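Local coordinates for uncharacterized protein (Eubacterium rectale, PDB 5COZ) that is of unknown function but is probably related through a YycH-like domain to regulatory proteins, and is probably a secreted or membrane-attached lipoprotein, at residues Y57-S61 / E269-H275; C76-M80 / I106-D110; D41-I45 / D295-S299; F154-L160 / E188-D194; H130-L134 / E202-D206. All coordinates share one frame. Numbering follows the deposited sequence.

Contact 1 of 5, residues Y57-S61 / E269-H275; sequences YYVKS and ETGEILH
Residues 58-61 and 269-272 run as extended, antiparallel strands, their short axes 4.6 Å apart at closest approach and 153° between directions. Val59 and Gly271 form a hydrogen-bonded pair: Val59 N donates to Gly271 O at 2.9 Å and Gly271 N to Val59 O at 3.2 Å. Tyr58 with Glu272 and Lys60 with Thr270 are non-hydrogen-bonded pairs, each with CA atoms 4.3 Å apart. Ser61 N reaches Glu269 O at 2.8 Å. Past the regular strands, Ile273 N still donates to Tyr57 O at 2.8 Å.

On the exposed face, Tyr58 (chi1 m) lays its ring over Glu272, whose CB sits 4.2 Å from the ring centroid in a CH-pi contact; a broad ring with a polar tip suits this surface. Lys60 NZ and Thr270 OG1 share a water, at 2.8 and 2.7 Å, and Lys60 NZ also bonds Thr267. Inside, beta-branched Val59 CG2 meets Ile273 CG2 at 3.9 Å. Tyr57 (chi1 m) makes an offset stack with His275, centroids 4.3 Å apart and planes at 30°; Tyr57 OH is hydrogen-bonded to the backbone O of Glu25 and His275 ND1 to the carboxylate of Asp24.

The pairing joins strands 58-66 and 262-272 in the mixed sheet. Val59 and Ile273 pack on strands 295-311 and 314-330, and His275 leads directly into helix 276-288.

Contact 2 of 5, residues C76-M80 / I106-D110; sequences CYDLM and IYLWD
Three aromatic rings interlock between a helix and a strand without a single hydrogen bond between the segments. The edge of Trp109 points at the face of Tyr77, with the six-membered ring of Trp109 and the Tyr77 ring 5.1 Å apart between centroids and planes at 82°. Tyr77 in turn offers its edge to the face of Tyr107 in an offset edge-to-face pair, centroids 5.7 Å apart and planes at 80°. All three have chi1 m.

Helix 76-80 crosses strand 106-110 at -32°, its axis 10.5 Å away, a gap filled by large side chains. This is alpha/beta packing: helix 73-87 covers one face of the antiparallel sheet where strand 104-111 lies between 95-101 and 116-120. Tyr107 and Trp109, two residues apart, present their rings on that face. Cys76 and Met80, one helical turn apart and both chi1 t, point toward them. Small Cys76 lets its SG approach Tyr107 CD2 to 3.5 Å. Flexible Met80, a selenomethionine, spreads over the indole: its CG lies 3.4 Å from the six-membered-ring centroid of Trp109 as a CH-pi contact, and its SE lies 4.5 Å from the five-membered-ring centroid of Trp109. Both Cys76 and Met80 also touch Ile120 on the adjoining strand.

Contact 3 of 5, residues D41-I45 / D295-S299; sequences DKLNI and DIEVS
Three backbone hydrogen bonds, all 2.9 Å long, tie the segments: Ile296 N to Lys42 O, Asn44 N to Ile296 O, and Val298 N to Asn44 O. Asn44 thus uses both its N and its O toward the partner strand, bonding to the residues before and after Glu297. Its amide side chain (chi1 t) adds a fourth bond, Asn44 ND2 to Glu297 OE1 at 3.2 Å, a complementary match of amide donor and carboxylate on the more open face. At the start of the pairing, a water donates to Asp295 OD2 at 2.7 Å and weakly to Asp41 O at 3.3 Å.

These bonds define parallel beta pairing, with strand axes 4.6 Å apart and 14° between directions. Leu43 pairs with Ile296, Asn44 with Glu297 and Ile45 with Val298, their CA atoms 4.7 to 4.8 Å apart. The preceding Asp41 and Lys42 have psi near 0°, so the chain becomes extended only from Leu43 onward. In the mixed sheet, strand 43-50 lies between strands 34-40 and 295-311, antiparallel to the former and parallel to the latter.

The other face carries Leu43, Ile45, Ile296 and Val298, bulky aliphatic residues suited to burial. Leu43 CD1 meets Ile296 CG2 at 3.4 Å, and Ile45 CG1 lies 4.2 Å from Val298 CB. Helix 276-288 covers this face, placing Leu280 on Ile45 and Leu287 on both Ile296 and Val298.

Contact 4 of 5, residues F154-L160 / E188-D194; sequences FRTDKQL and ELYVLDD
Val191 is the apolar centre, pointing from an extended strand toward a loop that curves around it. Its compact branches fit beneath that curve: Val191 CG1 lies 3.8 Å from Leu160 CD2, while Val191 CG2 lies 3.6 Å from both Thr156 OG1 and Lys158 O. Nearby, Phe154 CB meets Tyr190 CB at 4.1 Å and Leu192 CD1 at 4.4 Å.

One direct backbone bond, Val191 N to Phe154 O at 2.8 Å, fastens the loop, with Arg155 and Tyr190 CA atoms 4.5 Å apart. The loop then turns sharply: Arg155 centres an inverse gamma turn (phi/psi -84/83°), and Thr156 OG1 (chi1 p) accepts from Lys158 N at 3.2 Å, making an ST turn. Strand 188-192 pairs with strand 211-220 in the antiparallel sheet, so the loop lies along its other edge. Waters continue the link: one joins Arg155 NE to Leu189 N, 3.0 Å from each, and another bonds Thr156 O at 2.9 Å and Leu189 O at 2.7 Å.

Arg155 lays its guanidinium over Glu188 CG, 3.9 Å from Arg155 CZ; its salt bridge goes to Glu48, and that of Glu188 to Arg227. At the other end, long, all-trans Lys158 reaches Asp193 in a salt bridge, Lys158 NZ to Asp193 OD2 at 2.8 Å. The side chain of the following Asp194 lies about 4 Å from the bound sodium ion, whose site includes Gln208 and Asp210.

Contact 5 of 5, residues H130-L134 / E202-D206; sequences HDGKL and EDDTD
This is a polar surface contact between the first turn of helix 130-137 and a turn in the long loop joining strands 188-192 and 211-220. His130 (chi1 t) donates from NE2 to Asp206 OD1 at 2.8 Å, a His-carboxylate hydrogen bond. One helical turn along, Lys133 NZ makes a salt bridge to Glu202 OE2 at 2.8 Å; its long chain suits the span.

The loop is shaped by a type I beta turn from Asp203 to Asp206, closed by Asp206 N to Asp203 O at 3.2 Å. Asp206 OD2 accepts from Glu202 N at 2.8 Å and Asp203 N at 3.0 Å, so its carboxylate both braces the turn and meets the helix. Between these polar links Leu134 fills space, its CD1 3.4 Å from Asp206 CG. A water bridges Asp131 OD1 and Asp206 OD1, 2.7 and 2.8 Å away; another donates to Glu202 OE1 at 2.8 Å and accepts weakly from Lys133 NZ at 3.3 Å.

How the contacts relate
Contacts 1 and 3 build the same mixed sheet by backbone pairing, one antiparallel and one parallel; helix 276-288 follows the first and covers the second. Contacts 2 and 4 both reach the antiparallel sheet, yet differ: contact 2 is buried and joins aromatic rings to sulfur-containing side chains, whereas contact 4 adds a loop to a strand edge. Contacts 1, 3 and 4 are partly buried, each combining buried apolar residues with exposed polar ones. Contact 5 is the surface contact, dominated by charged groups and water. Contact 4 uses strand 188-192 and the start of the following loop, contact 5 a turn further along it; their nearest atoms are about 7 Å apart. Contact 3 closes a chain loop containing all the others.

Contact 1 of 5, residues Y57-S61 / E269-H275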
# COMPACT_ATOMS: atom_id res chain seq x y z
N TYR A 57 10.17 -9.33 -18.01
CA TYR A 57 10.76 -10.00 -16.85
C TYR A 57 12.20 -9.53 -16.58
O TYR A 57 12.82 -9.99 -15.62
CB TYR A 57 10.73 -11.51 -17.03
CG TYR A 57 9.36 -12.14 -16.99
CD1 TYR A 57 8.65 -12.25 -15.79
CD2 TYR A 57 8.79 -12.69 -18.13
CE1 TYR A 57 7.42 -12.92 -15.73
CE2 TYR A 57 7.57 -13.36 -18.09
CZ TYR A 57 6.89 -13.47 -16.89
OH TYR A 57 5.71 -14.19 -16.82
N TYR A 58 12.76 -8.65 -17.43
CA TYR A 58 14.11 -8.14 -17.20
C TYR A 58 14.01 -6.90 -16.34
O TYR A 58 13.42 -5.89 -16.77
CB TYR A 58 14.80 -7.82 -18.52
CG TYR A 58 15.30 -9.08 -19.19
CD1 TYR A 58 14.45 -9.88 -19.94
CD2 TYR A 58 16.62 -9.49 -19.03
CE1 TYR A 58 14.91 -11.05 -20.55
CE2 TYR A 58 17.09 -10.65 -19.63
CZ TYR A 58 16.23 -11.43 -20.39
OH TYR A 58 16.69 -12.60 -20.95
N VAL A 59 14.49 -7.00 -15.09
CA VAL A 59 14.28 -5.96 -14.09
C VAL A 59 15.59 -5.50 -13.51
O VAL A 59 16.47 -6.33 -13.19
CB VAL A 59 13.35 -6.49 -12.97
CG1 VAL A 59 13.12 -5.46 -11.86
CG2 VAL A 59 12.01 -6.93 -13.55
N LYS A 60 15.73 -4.18 -13.38
CA LYS A 60 16.90 -3.57 -12.78
C LYS A 60 16.87 -3.62 -11.27
O LYS A 60 15.81 -3.50 -10.67
CB LYS A 60 16.95 -2.06 -13.11
CG LYS A 60 17.11 -1.75 -14.57
CD LYS A 60 16.89 -0.22 -14.73
CE LYS A 60 17.22 0.27 -16.10
NZ LYS A 60 18.70 0.30 -16.31
N SER A 61 18.04 -3.79 -10.67
CA SER A 61 18.29 -3.50 -9.27
C SER A 61 19.07 -2.22 -9.25
O SER A 61 19.71 -1.86 -10.24
CB SER A 61 19.09 -4.60 -8.60
OG SER A 61 18.27 -5.75 -8.51
N GLU A 269 22.62 -3.86 -11.13
CA GLU A 269 22.57 -5.07 -11.94
C GLU A 269 21.21 -5.19 -12.59
O GLU A 269 20.26 -4.50 -12.21
CB GLU A 269 22.89 -6.32 -11.11
CG GLU A 269 21.93 -6.56 -9.95
CD GLU A 269 22.33 -7.56 -8.89
OE1 GLU A 269 23.38 -8.23 -9.06
OE2 GLU A 269 21.60 -7.67 -7.88
N THR A 270 21.13 -5.99 -13.63
CA THR A 270 19.88 -6.25 -14.33
C THR A 270 19.85 -7.73 -14.57
O THR A 270 20.87 -8.34 -14.90
CB THR A 270 19.77 -5.46 -15.64
OG1 THR A 270 20.07 -4.08 -15.41
CG2 THR A 270 18.38 -5.61 -16.30
N GLY A 271 18.68 -8.31 -14.43
CA GLY A 271 18.55 -9.72 -14.69
C GLY A 271 17.12 -10.08 -14.93
O GLY A 271 16.21 -9.28 -14.68
N GLU A 272 16.91 -11.31 -15.35
CA GLU A 272 15.59 -11.84 -15.58
C GLU A 272 15.04 -12.39 -14.29
O GLU A 272 15.74 -13.11 -13.58
CB GLU A 272 15.70 -12.97 -16.62
CG GLU A 272 14.38 -13.42 -17.18
CD GLU A 272 14.51 -14.25 -18.45
OE1 GLU A 272 15.61 -14.28 -19.04
OE2 GLU A 272 13.50 -14.88 -18.84
N ILE A 273 13.81 -12.02 -13.97
CA ILE A 273 13.16 -12.56 -12.78
C ILE A 273 12.45 -13.86 -13.12
O ILE A 273 12.20 -14.16 -14.29
CB ILE A 273 12.18 -11.55 -12.13
CG1 ILE A 273 10.94 -11.27 -13.04
CG2 ILE A 273 12.94 -10.27 -11.74
CD1 ILE A 273 9.86 -10.49 -12.35
N LEU A 274 12.12 -14.62 -12.10
CA LEU A 274 11.35 -15.84 -12.24
C LEU A 274 9.93 -15.54 -12.63
O LEU A 274 9.36 -14.54 -12.18
CB LEU A 274 11.34 -16.57 -10.89
CG LEU A 274 12.65 -17.23 -10.46
CD1 LEU A 274 12.57 -17.70 -9.02
CD2 LEU A 274 13.00 -18.40 -11.40
N HIS A 275 9.30 -16.46 -13.38
CA HIS A 275 7.87 -16.37 -13.63
C HIS A 275 7.17 -16.66 -12.31
O HIS A 275 7.69 -17.41 -11.48
CB HIS A 275 7.43 -17.39 -14.69
CG HIS A 275 8.02 -17.16 -16.05
ND1 HIS A 275 7.79 -18.07 -17.07
CD2 HIS A 275 8.78 -16.15 -16.52
CE1 HIS A 275 8.45 -17.60 -18.13
NE2 HIS A 275 9.02 -16.44 -17.87
O HOH W 1 19.51 -2.21 -17.27

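Contact 2 of 5, residues C76-M80 / I106-D110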
# COMPACT_ATOMS: atom_id res chain seq x y z
N CYS A 76 9.89 21.98 0.88
CA CYS A 76 8.86 21.64 1.84
C CYS A 76 7.63 22.51 1.62
O CYS A 76 6.50 22.00 1.58
CB CYS A 76 9.41 21.83 3.25
SG CYS A 76 8.25 21.31 4.51
N TYR A 77 7.83 23.83 1.50
CA TYR A 77 6.72 24.74 1.32
C TYR A 77 6.06 24.54 -0.04
O TYR A 77 4.84 24.72 -0.14
CB TYR A 77 7.17 26.20 1.52
CG TYR A 77 7.23 26.63 2.98
CD1 TYR A 77 7.93 25.87 3.92
CD2 TYR A 77 6.64 27.82 3.40
CE1 TYR A 77 8.02 26.27 5.26
CE2 TYR A 77 6.75 28.25 4.73
CZ TYR A 77 7.44 27.46 5.65
OH TYR A 77 7.54 27.91 6.94
N ASP A 78 6.84 24.15 -1.06
CA ASP A 78 6.24 23.84 -2.37
C ASP A 78 5.27 22.65 -2.23
O ASP A 78 4.18 22.69 -2.80
CB ASP A 78 7.33 23.53 -3.40
CG ASP A 78 8.11 24.75 -3.86
OD1 ASP A 78 7.60 25.89 -3.70
OD2 ASP A 78 9.19 24.57 -4.46
N LEU A 79 5.66 21.62 -1.45
CA LEU A 79 4.79 20.48 -1.22
C LEU A 79 3.55 20.94 -0.41
O LEU A 79 2.41 20.57 -0.73
CB LEU A 79 5.56 19.39 -0.50
CG LEU A 79 4.74 18.15 -0.11
CD1 LEU A 79 4.04 17.53 -1.34
CD2 LEU A 79 5.63 17.12 0.63
N MSE A 80 3.77 21.79 0.61
CA MSE A 80 2.69 22.33 1.40
C MSE A 80 1.63 23.00 0.48
O MSE A 80 0.44 22.81 0.70
CB MSE A 80 3.21 23.33 2.47
CG MSE A 80 2.08 24.02 3.26
SE MSE A 80 1.39 25.64 2.39
CE MSE A 80 3.05 26.73 2.49
N ILE A 106 10.14 19.18 11.21
CA ILE A 106 8.69 18.93 11.17
C ILE A 106 7.98 20.26 11.01
O ILE A 106 8.20 21.17 11.81
CB ILE A 106 8.26 18.22 12.49
CG1 ILE A 106 9.01 16.88 12.69
CG2 ILE A 106 6.72 18.04 12.58
CD1 ILE A 106 9.14 16.46 14.16
N TYR A 107 7.17 20.39 9.95
CA TYR A 107 6.42 21.61 9.69
C TYR A 107 4.95 21.33 9.75
O TYR A 107 4.49 20.35 9.17
CB TYR A 107 6.74 22.19 8.32
CG TYR A 107 8.12 22.77 8.23
CD1 TYR A 107 8.36 24.11 8.53
CD2 TYR A 107 9.20 21.98 7.83
CE1 TYR A 107 9.63 24.65 8.41
CE2 TYR A 107 10.48 22.52 7.70
CZ TYR A 107 10.69 23.86 8.01
OH TYR A 107 11.95 24.41 7.89
N LEU A 108 4.22 22.21 10.41
CA LEU A 108 2.77 22.09 10.54
C LEU A 108 2.08 23.35 10.12
O LEU A 108 2.55 24.46 10.41
CB LEU A 108 2.37 21.80 12.01
CG LEU A 108 3.12 20.64 12.71
CD1 LEU A 108 2.62 20.47 14.13
CD2 LEU A 108 2.93 19.33 12.01
N TRP A 109 0.90 23.20 9.51
CA TRP A 109 0.01 24.32 9.17
C TRP A 109 -1.37 23.93 9.66
O TRP A 109 -1.89 22.89 9.25
CB TRP A 109 -0.02 24.63 7.67
CG TRP A 109 1.26 25.20 7.16
CD1 TRP A 109 1.55 26.52 6.99
CD2 TRP A 109 2.41 24.47 6.76
NE1 TRP A 109 2.83 26.66 6.50
CE2 TRP A 109 3.37 25.41 6.31
CE3 TRP A 109 2.72 23.09 6.67
CZ2 TRP A 109 4.61 25.03 5.80
CZ3 TRP A 109 3.95 22.72 6.14
CH2 TRP A 109 4.90 23.69 5.75
N ASP A 110 -1.95 24.74 10.53
CA ASP A 110 -3.24 24.40 11.09
C ASP A 110 -4.24 25.52 10.94
O ASP A 110 -3.92 26.69 11.19
CB ASP A 110 -3.05 24.09 12.60
CG ASP A 110 -2.33 22.79 12.84
OD1 ASP A 110 -2.97 21.73 12.73
OD2 ASP A 110 -1.10 22.83 13.06

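Contact 3 of 5, residues D41-I45 / D295-S299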
# COMPACT_ATOMS: atom_id res chain seq x y z
N ASP A 41 -7.80 -29.84 0.93
CA ASP A 41 -8.95 -29.39 1.74
C ASP A 41 -8.57 -28.36 2.83
O ASP A 41 -9.47 -27.89 3.53
CB ASP A 41 -9.71 -30.58 2.34
CG ASP A 41 -8.91 -31.49 3.23
OD1 ASP A 41 -7.79 -31.10 3.64
OD2 ASP A 41 -9.39 -32.60 3.53
N LYS A 42 -7.29 -27.99 2.95
CA LYS A 42 -6.89 -26.98 3.94
C LYS A 42 -6.12 -25.83 3.29
O LYS A 42 -5.66 -24.95 4.00
CB LYS A 42 -6.03 -27.63 5.04
CG LYS A 42 -6.81 -28.66 5.89
CD LYS A 42 -5.94 -29.09 7.04
CE LYS A 42 -6.46 -30.24 7.85
NZ LYS A 42 -5.90 -30.24 9.23
N LEU A 43 -6.02 -25.81 1.94
CA LEU A 43 -5.25 -24.81 1.22
C LEU A 43 -5.91 -24.47 -0.09
O LEU A 43 -6.00 -25.28 -1.01
CB LEU A 43 -3.82 -25.36 1.02
CG LEU A 43 -2.77 -24.48 0.27
CD1 LEU A 43 -2.64 -23.12 0.83
CD2 LEU A 43 -1.40 -25.15 0.28
N ASN A 44 -6.34 -23.22 -0.15
CA ASN A 44 -7.04 -22.67 -1.28
C ASN A 44 -6.28 -21.48 -1.88
O ASN A 44 -5.55 -20.78 -1.16
CB ASN A 44 -8.40 -22.22 -0.77
CG ASN A 44 -9.31 -21.65 -1.79
OD1 ASN A 44 -9.35 -22.10 -2.94
ND2 ASN A 44 -10.05 -20.65 -1.39
N ILE A 45 -6.48 -21.23 -3.16
CA ILE A 45 -5.91 -20.06 -3.83
C ILE A 45 -7.07 -19.26 -4.41
O ILE A 45 -7.84 -19.80 -5.19
CB ILE A 45 -4.90 -20.47 -4.93
CG1 ILE A 45 -3.72 -21.29 -4.31
CG2 ILE A 45 -4.39 -19.21 -5.67
CD1 ILE A 45 -2.80 -21.86 -5.33
N ASP A 295 -6.14 -23.47 8.39
CA ASP A 295 -6.44 -23.44 6.96
C ASP A 295 -5.90 -22.19 6.31
O ASP A 295 -5.86 -21.14 6.96
CB ASP A 295 -7.95 -23.49 6.76
CG ASP A 295 -8.61 -24.72 7.34
OD1 ASP A 295 -7.89 -25.71 7.66
OD2 ASP A 295 -9.85 -24.71 7.47
N ILE A 296 -5.49 -22.28 5.04
CA ILE A 296 -4.86 -21.17 4.36
C ILE A 296 -5.56 -20.81 3.07
O ILE A 296 -6.02 -21.70 2.35
CB ILE A 296 -3.35 -21.51 4.10
CG1 ILE A 296 -2.57 -21.49 5.44
CG2 ILE A 296 -2.70 -20.52 3.08
CD1 ILE A 296 -1.16 -22.17 5.40
N GLU A 297 -5.59 -19.50 2.75
CA GLU A 297 -6.09 -19.00 1.48
C GLU A 297 -5.10 -17.97 0.95
O GLU A 297 -4.88 -16.95 1.60
CB GLU A 297 -7.48 -18.38 1.62
CG GLU A 297 -8.02 -17.88 0.29
CD GLU A 297 -9.45 -17.41 0.40
OE1 GLU A 297 -10.32 -18.25 0.70
OE2 GLU A 297 -9.67 -16.18 0.32
N VAL A 298 -4.52 -18.24 -0.22
CA VAL A 298 -3.58 -17.30 -0.88
C VAL A 298 -4.43 -16.23 -1.57
O VAL A 298 -5.34 -16.57 -2.33
CB VAL A 298 -2.66 -18.05 -1.88
CG1 VAL A 298 -1.81 -17.05 -2.69
CG2 VAL A 298 -1.76 -19.04 -1.14
N SER A 299 -4.14 -14.94 -1.31
CA SER A 299 -4.97 -13.85 -1.81
C SER A 299 -4.31 -12.96 -2.87
O SER A 299 -5.02 -12.26 -3.60
CB SER A 299 -5.42 -12.97 -0.64
OG SER A 299 -4.34 -12.19 -0.15
O HOH W 2 -11.07 -26.82 6.25

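Contact 4 of 5, residues F154-L160 / E188-D194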
# COMPACT_ATOMS: atom_id res chain seq x y z
N PHE A 154 -13.97 -3.17 2.56
CA PHE A 154 -14.46 -1.92 1.94
C PHE A 154 -14.15 -1.84 0.43
O PHE A 154 -14.56 -0.87 -0.22
CB PHE A 154 -13.81 -0.73 2.67
CG PHE A 154 -14.21 -0.65 4.12
CD1 PHE A 154 -15.39 0.00 4.50
CD2 PHE A 154 -13.45 -1.26 5.12
CE1 PHE A 154 -15.76 0.08 5.84
CE2 PHE A 154 -13.83 -1.20 6.46
CZ PHE A 154 -14.99 -0.53 6.81
N ARG A 155 -13.48 -2.84 -0.16
CA ARG A 155 -13.15 -2.83 -1.57
C ARG A 155 -14.33 -3.35 -2.36
O ARG A 155 -14.39 -4.54 -2.67
CB ARG A 155 -11.89 -3.69 -1.79
CG ARG A 155 -11.30 -3.50 -3.17
CD ARG A 155 -9.84 -3.80 -3.14
NE ARG A 155 -9.31 -3.75 -4.49
CZ ARG A 155 -8.43 -4.62 -4.97
NH1 ARG A 155 -7.96 -5.59 -4.19
NH2 ARG A 155 -8.01 -4.53 -6.22
N THR A 156 -15.31 -2.47 -2.64
CA THR A 156 -16.54 -2.87 -3.33
C THR A 156 -16.75 -2.02 -4.58
O THR A 156 -16.02 -1.06 -4.80
CB THR A 156 -17.75 -2.67 -2.39
OG1 THR A 156 -18.08 -1.28 -2.37
CG2 THR A 156 -17.51 -3.20 -0.95
N ASP A 157 -17.80 -2.35 -5.37
CA ASP A 157 -18.14 -1.60 -6.58
C ASP A 157 -19.21 -0.54 -6.32
O ASP A 157 -19.72 0.04 -7.29
CB ASP A 157 -18.68 -2.56 -7.67
CG ASP A 157 -17.76 -3.74 -7.94
OD1 ASP A 157 -16.54 -3.52 -8.12
OD2 ASP A 157 -18.27 -4.90 -7.96
N LYS A 158 -19.55 -0.29 -5.04
CA LYS A 158 -20.58 0.72 -4.75
C LYS A 158 -20.17 2.10 -5.29
O LYS A 158 -19.02 2.51 -5.21
CB LYS A 158 -20.85 0.80 -3.24
CG LYS A 158 -21.96 1.79 -2.85
CD LYS A 158 -22.35 1.68 -1.41
CE LYS A 158 -23.39 2.73 -1.04
NZ LYS A 158 -23.89 2.53 0.33
N GLN A 159 -21.13 2.79 -5.90
CA GLN A 159 -20.93 4.14 -6.40
C GLN A 159 -21.57 5.10 -5.43
O GLN A 159 -22.78 5.00 -5.20
CB GLN A 159 -21.56 4.31 -7.80
CG GLN A 159 -21.14 3.21 -8.78
CD GLN A 159 -19.71 3.38 -9.20
OE1 GLN A 159 -19.32 4.44 -9.70
NE2 GLN A 159 -18.89 2.37 -8.88
N LEU A 160 -20.80 6.01 -4.86
CA LEU A 160 -21.35 7.00 -3.94
C LEU A 160 -22.13 8.03 -4.73
O LEU A 160 -21.99 8.09 -5.97
CB LEU A 160 -20.27 7.63 -3.07
CG LEU A 160 -19.53 6.59 -2.20
CD1 LEU A 160 -18.34 7.24 -1.50
CD2 LEU A 160 -20.49 5.95 -1.14
N GLU A 188 -6.24 0.92 -5.94
CA GLU A 188 -7.27 0.20 -5.21
C GLU A 188 -8.24 1.22 -4.66
O GLU A 188 -7.83 2.27 -4.16
CB GLU A 188 -6.67 -0.63 -4.06
CG GLU A 188 -5.79 -1.76 -4.56
CD GLU A 188 -5.00 -2.47 -3.48
OE1 GLU A 188 -4.98 -1.98 -2.32
OE2 GLU A 188 -4.37 -3.50 -3.81
N LEU A 189 -9.52 0.91 -4.73
CA LEU A 189 -10.55 1.81 -4.25
C LEU A 189 -11.33 1.18 -3.10
O LEU A 189 -11.91 0.09 -3.25
CB LEU A 189 -11.48 2.18 -5.42
CG LEU A 189 -12.70 3.05 -5.04
CD1 LEU A 189 -12.28 4.36 -4.35
CD2 LEU A 189 -13.53 3.39 -6.26
N TYR A 190 -11.46 1.94 -2.00
CA TYR A 190 -12.21 1.54 -0.82
C TYR A 190 -13.38 2.49 -0.65
O TYR A 190 -13.23 3.71 -0.81
CB TYR A 190 -11.27 1.55 0.41
CG TYR A 190 -10.10 0.60 0.20
CD1 TYR A 190 -10.25 -0.76 0.42
CD2 TYR A 190 -8.91 1.05 -0.37
CE1 TYR A 190 -9.24 -1.66 0.10
CE2 TYR A 190 -7.88 0.16 -0.67
CZ TYR A 190 -8.06 -1.20 -0.45
OH TYR A 190 -7.08 -2.11 -0.74
N VAL A 191 -14.57 1.94 -0.41
CA VAL A 191 -15.80 2.72 -0.27
C VAL A 191 -16.17 2.83 1.20
O VAL A 191 -16.58 1.84 1.84
CB VAL A 191 -16.94 2.11 -1.11
CG1 VAL A 191 -18.21 2.96 -0.96
CG2 VAL A 191 -16.54 1.99 -2.59
N LEU A 192 -16.01 4.03 1.76
CA LEU A 192 -16.27 4.25 3.18
C LEU A 192 -17.65 4.89 3.33
O LEU A 192 -17.80 6.11 3.45
CB LEU A 192 -15.16 5.11 3.79
CG LEU A 192 -13.84 4.41 4.18
CD1 LEU A 192 -13.18 3.66 3.01
CD2 LEU A 192 -12.87 5.43 4.74
N ASP A 193 -18.68 4.04 3.25
CA ASP A 193 -20.06 4.47 3.41
C ASP A 193 -20.50 4.19 4.87
O ASP A 193 -19.65 4.13 5.76
CB ASP A 193 -20.95 3.73 2.39
CG ASP A 193 -21.00 2.21 2.55
OD1 ASP A 193 -20.22 1.68 3.36
OD2 ASP A 193 -21.83 1.57 1.89
N ASP A 194 -21.81 3.95 5.13
CA ASP A 194 -22.27 3.72 6.50
C ASP A 194 -21.58 2.51 7.18
O ASP A 194 -21.58 2.45 8.41
CB ASP A 194 -23.78 3.53 6.53
CG ASP A 194 -24.22 2.31 5.77
OD1 ASP A 194 -24.23 2.36 4.54
OD2 ASP A 194 -24.46 1.27 6.41
O HOH W 3 -10.23 -1.53 -6.24
O HOH W 4 -13.17 -1.24 -5.24

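Contact 5 of 5, residues H130-L134 / E202-D206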
# COMPACT_ATOMS: atom_id res chain seq x y z
N HIS A 130 -11.08 17.90 8.92
CA HIS A 130 -11.56 17.25 10.13
C HIS A 130 -12.40 15.99 9.77
O HIS A 130 -12.18 14.92 10.34
CB HIS A 130 -12.40 18.26 10.94
CG HIS A 130 -13.05 17.67 12.15
ND1 HIS A 130 -12.31 17.25 13.24
CD2 HIS A 130 -14.36 17.41 12.39
CE1 HIS A 130 -13.19 16.77 14.11
NE2 HIS A 130 -14.43 16.83 13.63
N ASP A 131 -13.28 16.09 8.76
CA ASP A 131 -14.09 14.94 8.33
C ASP A 131 -13.21 13.82 7.72
O ASP A 131 -13.45 12.64 7.98
CB ASP A 131 -15.16 15.37 7.31
CG ASP A 131 -16.25 16.27 7.87
OD1 ASP A 131 -16.31 16.45 9.11
OD2 ASP A 131 -17.07 16.78 7.06
N GLY A 132 -12.19 14.20 6.96
CA GLY A 132 -11.29 13.22 6.36
C GLY A 132 -10.50 12.46 7.41
O GLY A 132 -10.38 11.24 7.38
N LYS A 133 -9.96 13.20 8.38
CA LYS A 133 -9.27 12.61 9.53
C LYS A 133 -10.15 11.55 10.22
O LYS A 133 -9.71 10.42 10.45
CB LYS A 133 -8.90 13.72 10.54
CG LYS A 133 -8.10 13.19 11.72
CD LYS A 133 -7.69 14.30 12.67
CE LYS A 133 -8.61 14.44 13.83
NZ LYS A 133 -8.00 15.30 14.89
N LEU A 134 -11.41 11.91 10.53
CA LEU A 134 -12.27 10.96 11.24
C LEU A 134 -12.68 9.79 10.35
O LEU A 134 -12.73 8.66 10.84
CB LEU A 134 -13.49 11.64 11.81
CG LEU A 134 -13.22 12.80 12.82
CD1 LEU A 134 -14.48 13.20 13.47
CD2 LEU A 134 -12.20 12.42 13.92
N GLU A 202 -15.12 13.31 17.88
CA GLU A 202 -14.48 14.28 18.77
C GLU A 202 -15.54 15.13 19.44
O GLU A 202 -15.35 15.57 20.58
CB GLU A 202 -13.48 15.15 18.01
CG GLU A 202 -12.24 14.37 17.62
CD GLU A 202 -11.19 15.14 16.84
OE1 GLU A 202 -11.36 16.37 16.63
OE2 GLU A 202 -10.18 14.52 16.46
N ASP A 203 -16.66 15.37 18.73
CA ASP A 203 -17.83 16.12 19.18
C ASP A 203 -19.08 15.33 18.83
O ASP A 203 -19.02 14.42 18.00
CB ASP A 203 -17.87 17.51 18.51
CG ASP A 203 -16.81 18.47 19.01
OD1 ASP A 203 -15.68 18.43 18.47
OD2 ASP A 203 -17.11 19.25 19.94
N ASP A 204 -20.23 15.71 19.41
CA ASP A 204 -21.52 15.07 19.16
C ASP A 204 -22.03 15.38 17.74
O ASP A 204 -22.94 14.72 17.26
CB ASP A 204 -22.55 15.52 20.22
CG ASP A 204 -22.69 17.03 20.33
OD1 ASP A 204 -21.74 17.68 20.84
OD2 ASP A 204 -23.73 17.57 19.89
N THR A 205 -21.43 16.39 17.08
CA THR A 205 -21.76 16.80 15.72
C THR A 205 -21.07 15.87 14.68
O THR A 205 -21.50 15.86 13.53
CB THR A 205 -21.39 18.27 15.48
OG1 THR A 205 -19.98 18.44 15.60
CG2 THR A 205 -22.12 19.23 16.43
N ASP A 206 -20.02 15.13 15.07
CA ASP A 206 -19.31 14.24 14.14
C ASP A 206 -20.15 13.02 13.77
O ASP A 206 -20.61 12.30 14.65
CB ASP A 206 -17.95 13.79 14.71
CG ASP A 206 -16.98 14.95 14.90
OD1 ASP A 206 -17.01 15.90 14.08
OD2 ASP A 206 -16.17 14.89 15.85
O HOH W 5 -16.98 15.17 11.42
O HOH W 6 -9.26 18.11 16.11